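Local coordinates for protein lysozyme (Meretrix lusoria, PDB 3AYQ) that hydrolyses the beta-1,4-linked sugar chains of bacterial peptidoglycan and of chitin, and lyses the Gram-positive bacterium Micrococcus luteus, at residues F38-A43 against S66-N71. Numbering follows the deposited sequence.
Sequences FQIKEA and SLCVQN. With NAG (2-acetamido-2-deoxy-beta-D-glucopyranose), chain B; 4NN (N-[(5S,6R)-5-hydroxy-6-(hydroxymethyl)-2-oxo-5,6-dihydro-2H-pyran-3-yl]acetamide), chain C; NAG (2-acetamido-2-deoxy-beta-D-glucopyranose), chain D; NAG (2-acetamido-2-deoxy-beta-D-glucopyranose), chain E.
Phe38 and Val69 make the closest approach of this buried, largely apolar contact, with CD2 of the Phe38 ring 3.8 Å from Val69 CG2. The valine methyl meets the ring obliquely, and the two side chains cross at about a right angle. Farther along the ring, Phe38 CE1 lies 3.9 Å from the backbone N of Ser66 and 4.0 Å from its CB, so the phenyl reaches across about one turn of helix 62-80, from Ser66 to Val69. Ser66 OG turns to the carbonyl oxygens of Ser62 and Tyr63 and to Ala2 N. Ile40 completes the packing: its CG1 branch is extended (chi2 174°), carrying CD1 to within 3.9 Å of Cys68 SG, the sulfur disulfide-bonded to Cys48. Ile40 CD1 stands 4.3 Å from Val69 CG2, a looser touch.

The other side of segment 38-43 lines the glycan pocket, and beyond Ile40 it no longer touches helix 62-80. Here Lys41 N donates a fairly straight hydrogen bond (2.7 Å, 160°) to O7 of NAG (chain B). Glu42, beyond, is exposed.

The contact thus seats the edge strand 40-41 of the three-stranded antiparallel sheet on helix 62-80 and backs the active-site cleft, Phe38 lying close to Glu18, the predicted proton donor. Helix 8-19 packs on Phe38 through Ile14 and Cys15, Tyr44 of helix 42-47 touches Cys68 and Val69, and His93 of helix 86-95 lies against Ile40 and Val69.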
loop_
_atom_site.group_PDB
_atom_site.type_symbol
_atom_site.label_atom_id
_atom_site.label_comp_id
_atom_site.label_asym_id
_atom_site.label_seq_id
_atom_site.Cartn_x
_atom_site.Cartn_y
_atom_site.Cartn_z
ATOM N N PHE A 38 6.317 1.743 -2.221
ATOM C CA PHE A 38 5.204 1.454 -1.325
ATOM C C PHE A 38 5.574 0.556 -0.149
ATOM O O PHE A 38 4.699 0.099 0.582
ATOM C CB PHE A 38 4.041 0.829 -2.109
ATOM C CG PHE A 38 3.339 1.797 -3.022
ATOM C CD1 PHE A 38 3.889 2.141 -4.254
ATOM C CD2 PHE A 38 2.146 2.398 -2.629
ATOM C CE1 PHE A 38 3.262 3.073 -5.082
ATOM C CE2 PHE A 38 1.510 3.330 -3.448
ATOM C CZ PHE A 38 2.070 3.670 -4.674
ATOM N N GLN A 39 6.870 0.316 0.032
ATOM C CA GLN A 39 7.357 -0.518 1.125
ATOM C C GLN A 39 6.597 -1.834 1.225
ATOM O O GLN A 39 6.042 -2.179 2.268
ATOM C CB GLN A 39 7.280 0.263 2.439
ATOM C CG GLN A 39 8.300 1.388 2.501
ATOM C CD GLN A 39 9.718 0.864 2.625
ATOM O OE1 GLN A 39 10.119 0.378 3.683
ATOM N NE2 GLN A 39 10.481 0.946 1.538
ATOM N N ILE A 40 6.597 -2.563 0.116
ATOM C CA ILE A 40 5.916 -3.842 0.005
ATOM C C ILE A 40 6.792 -5.010 0.435
ATOM O O ILE A 40 7.957 -5.109 0.045
ATOM C CB ILE A 40 5.446 -4.055 -1.453
ATOM C CG1 ILE A 40 4.379 -3.015 -1.798
ATOM C CG2 ILE A 40 4.892 -5.451 -1.643
ATOM C CD1 ILE A 40 3.957 -3.033 -3.247
ATOM N N LYS A 41 6.228 -5.881 1.263
ATOM C CA LYS A 41 6.936 -7.063 1.731
ATOM C C LYS A 41 6.726 -8.182 0.710
ATOM O O LYS A 41 5.793 -8.130 -0.100
ATOM C CB LYS A 41 6.402 -7.478 3.099
ATOM C CG LYS A 41 6.607 -6.423 4.170
ATOM C CD LYS A 41 5.994 -6.854 5.494
ATOM C CE LYS A 41 6.394 -5.907 6.615
ATOM N NZ LYS A 41 7.873 -5.897 6.808
ATOM N N GLU A 42 7.585 -9.195 0.747
ATOM C CA GLU A 42 7.487 -10.299 -0.204
ATOM C C GLU A 42 6.133 -11.005 -0.214
ATOM O O GLU A 42 5.609 -11.322 -1.281
ATOM C CB GLU A 42 8.599 -11.324 0.058
ATOM C CG GLU A 42 8.606 -12.495 -0.915
ATOM C CD GLU A 42 9.763 -13.445 -0.674
ATOM O OE1 GLU A 42 10.001 -13.813 0.496
ATOM O OE2 GLU A 42 10.434 -13.831 -1.654
ATOM N N ALA A 43 5.567 -11.255 0.964
ATOM C CA ALA A 43 4.277 -11.939 1.052
ATOM C C ALA A 43 3.175 -11.148 0.358
ATOM O O ALA A 43 2.288 -11.719 -0.275
ATOM C CB ALA A 43 3.909 -12.171 2.511
ATOM N N SER A 66 2.598 0.140 -7.555
ATOM C CA SER A 66 1.220 0.611 -7.478
ATOM C C SER A 66 0.255 -0.409 -8.065
ATOM O O SER A 66 -0.882 -0.519 -7.619
ATOM C CB SER A 66 1.057 1.967 -8.178
ATOM O OG SER A 66 1.363 1.892 -9.558
ATOM N N LEU A 67 0.701 -1.174 -9.057
ATOM C CA LEU A 67 -0.176 -2.184 -9.639
ATOM C C LEU A 67 -0.398 -3.276 -8.599
ATOM O O LEU A 67 -1.488 -3.823 -8.475
ATOM C CB LEU A 67 0.449 -2.791 -10.896
ATOM C CG LEU A 67 -0.358 -3.911 -11.560
ATOM C CD1 LEU A 67 -1.718 -3.395 -12.008
ATOM C CD2 LEU A 67 0.422 -4.452 -12.736
ATOM N N CYS A 68 0.653 -3.584 -7.851
ATOM C CA CYS A 68 0.581 -4.607 -6.819
ATOM C C CYS A 68 -0.439 -4.189 -5.762
ATOM O O CYS A 68 -1.214 -5.013 -5.276
ATOM C CB CYS A 68 1.963 -4.796 -6.197
ATOM S SG CYS A 68 2.088 -6.044 -4.879
ATOM N N VAL A 69 -0.434 -2.904 -5.414
ATOM C CA VAL A 69 -1.379 -2.382 -4.433
ATOM C C VAL A 69 -2.785 -2.515 -5.009
ATOM O O VAL A 69 -3.705 -2.948 -4.321
ATOM C CB VAL A 69 -1.094 -0.894 -4.107
ATOM C CG1 VAL A 69 -2.183 -0.334 -3.198
ATOM C CG2 VAL A 69 0.263 -0.768 -3.437
ATOM N N GLN A 70 -2.947 -2.145 -6.278
ATOM C CA GLN A 70 -4.245 -2.238 -6.935
ATOM C C GLN A 70 -4.758 -3.673 -6.880
ATOM O O GLN A 70 -5.906 -3.906 -6.531
ATOM C CB GLN A 70 -4.139 -1.787 -8.396
ATOM C CG GLN A 70 -3.875 -0.299 -8.568
ATOM C CD GLN A 70 -5.103 0.551 -8.298
ATOM O OE1 GLN A 70 -6.064 0.103 -7.668
ATOM N NE2 GLN A 70 -5.073 1.792 -8.771
ATOM N N ASN A 71 -3.902 -4.632 -7.225
ATOM C CA ASN A 71 -4.294 -6.039 -7.208
ATOM C C ASN A 71 -4.562 -6.558 -5.794
ATOM O O ASN A 71 -5.444 -7.398 -5.588
ATOM C CB ASN A 71 -3.214 -6.907 -7.872
ATOM C CG ASN A 71 -3.073 -6.635 -9.360
ATOM O OD1 ASN A 71 -3.968 -6.075 -9.990
ATOM N ND2 ASN A 71 -1.945 -7.051 -9.934
HETATM C C1 NAG B . 2.584 -4.945 6.269
HETATM C C2 NAG B . 2.356 -5.682 4.936
HETATM C C3 NAG B . 1.297 -6.790 5.045
HETATM C C4 NAG B . 1.481 -7.696 6.269
HETATM C C5 NAG B . 1.790 -6.827 7.498
HETATM C C6 NAG B . 2.070 -7.692 8.738
HETATM C C7 NAG B . 2.929 -4.644 2.793
HETATM C C8 NAG B . 2.588 -3.559 1.804
HETATM N N2 NAG B . 2.112 -4.781 3.827
HETATM O O3 NAG B . 1.215 -7.591 3.884
HETATM O O4 NAG B . 0.567 -8.440 6.501
HETATM O O5 NAG B . 2.836 -5.895 7.282
HETATM O O6 NAG B . 3.401 -8.141 8.804
HETATM O O7 NAG B . 3.929 -5.293 2.627
HETATM C C1 4NN C . 5.954 -1.585 7.093
HETATM O O1 4NN C . 7.046 -1.143 7.395
HETATM C C2 4NN C . 4.998 -1.648 8.078
HETATM N N2 4NN C . 5.316 -1.122 9.299
HETATM C C3 4NN C . 3.809 -2.298 7.743
HETATM C C4 4NN C . 3.566 -2.810 6.296
HETATM O O4 4NN C . 3.733 -4.173 6.079
HETATM C C5 4NN C . 4.527 -2.090 5.301
HETATM O O5 4NN C . 5.806 -2.112 5.882
HETATM C C6 4NN C . 4.063 -0.748 4.716
HETATM O O6 4NN C . 3.163 -0.132 5.581
HETATM C C7 4NN C . 4.461 -1.072 10.314
HETATM O O7 4NN C . 3.343 -1.537 10.246
HETATM C C8 4NN C . 4.957 -0.427 11.636
HETATM C C1 NAG D . -1.348 -14.055 3.761
HETATM C C2 NAG D . -0.928 -15.311 3.002
HETATM C C3 NAG D . -2.168 -15.975 2.374
HETATM C C4 NAG D . -3.250 -16.189 3.420
HETATM C C5 NAG D . -3.563 -14.875 4.130
HETATM C C6 NAG D . -4.555 -15.128 5.278
HETATM C C7 NAG D . 1.370 -15.368 2.009
HETATM C C8 NAG D . 2.135 -15.185 0.724
HETATM N N2 NAG D . 0.082 -15.029 1.993
HETATM O O3 NAG D . -1.793 -17.210 1.841
HETATM O O4 NAG D . -4.410 -16.700 2.835
HETATM O O5 NAG D . -2.383 -14.313 4.669
HETATM O O6 NAG D . -3.943 -15.940 6.254
HETATM O O7 NAG D . 1.947 -15.769 2.994
HETATM C C1 NAG E . 0.610 -9.783 6.072
HETATM C C2 NAG E . -0.213 -10.751 6.955
HETATM C C3 NAG E . -0.265 -12.171 6.367
HETATM C C4 NAG E . -0.558 -12.177 4.867
HETATM C C5 NAG E . 0.343 -11.126 4.195
HETATM C C6 NAG E . 0.172 -11.076 2.674
HETATM C C7 NAG E . -0.489 -10.306 9.300
HETATM C C8 NAG E . 0.065 -10.428 10.672
HETATM N N2 NAG E . 0.263 -10.792 8.325
HETATM O O3 NAG E . -1.193 -12.997 7.011
HETATM O O4 NAG E . -0.249 -13.556 4.438
HETATM O O5 NAG E . 0.162 -9.851 4.756
HETATM O O6 NAG E . -1.168 -10.897 2.330
HETATM O O7 NAG E . -1.552 -9.781 9.116
#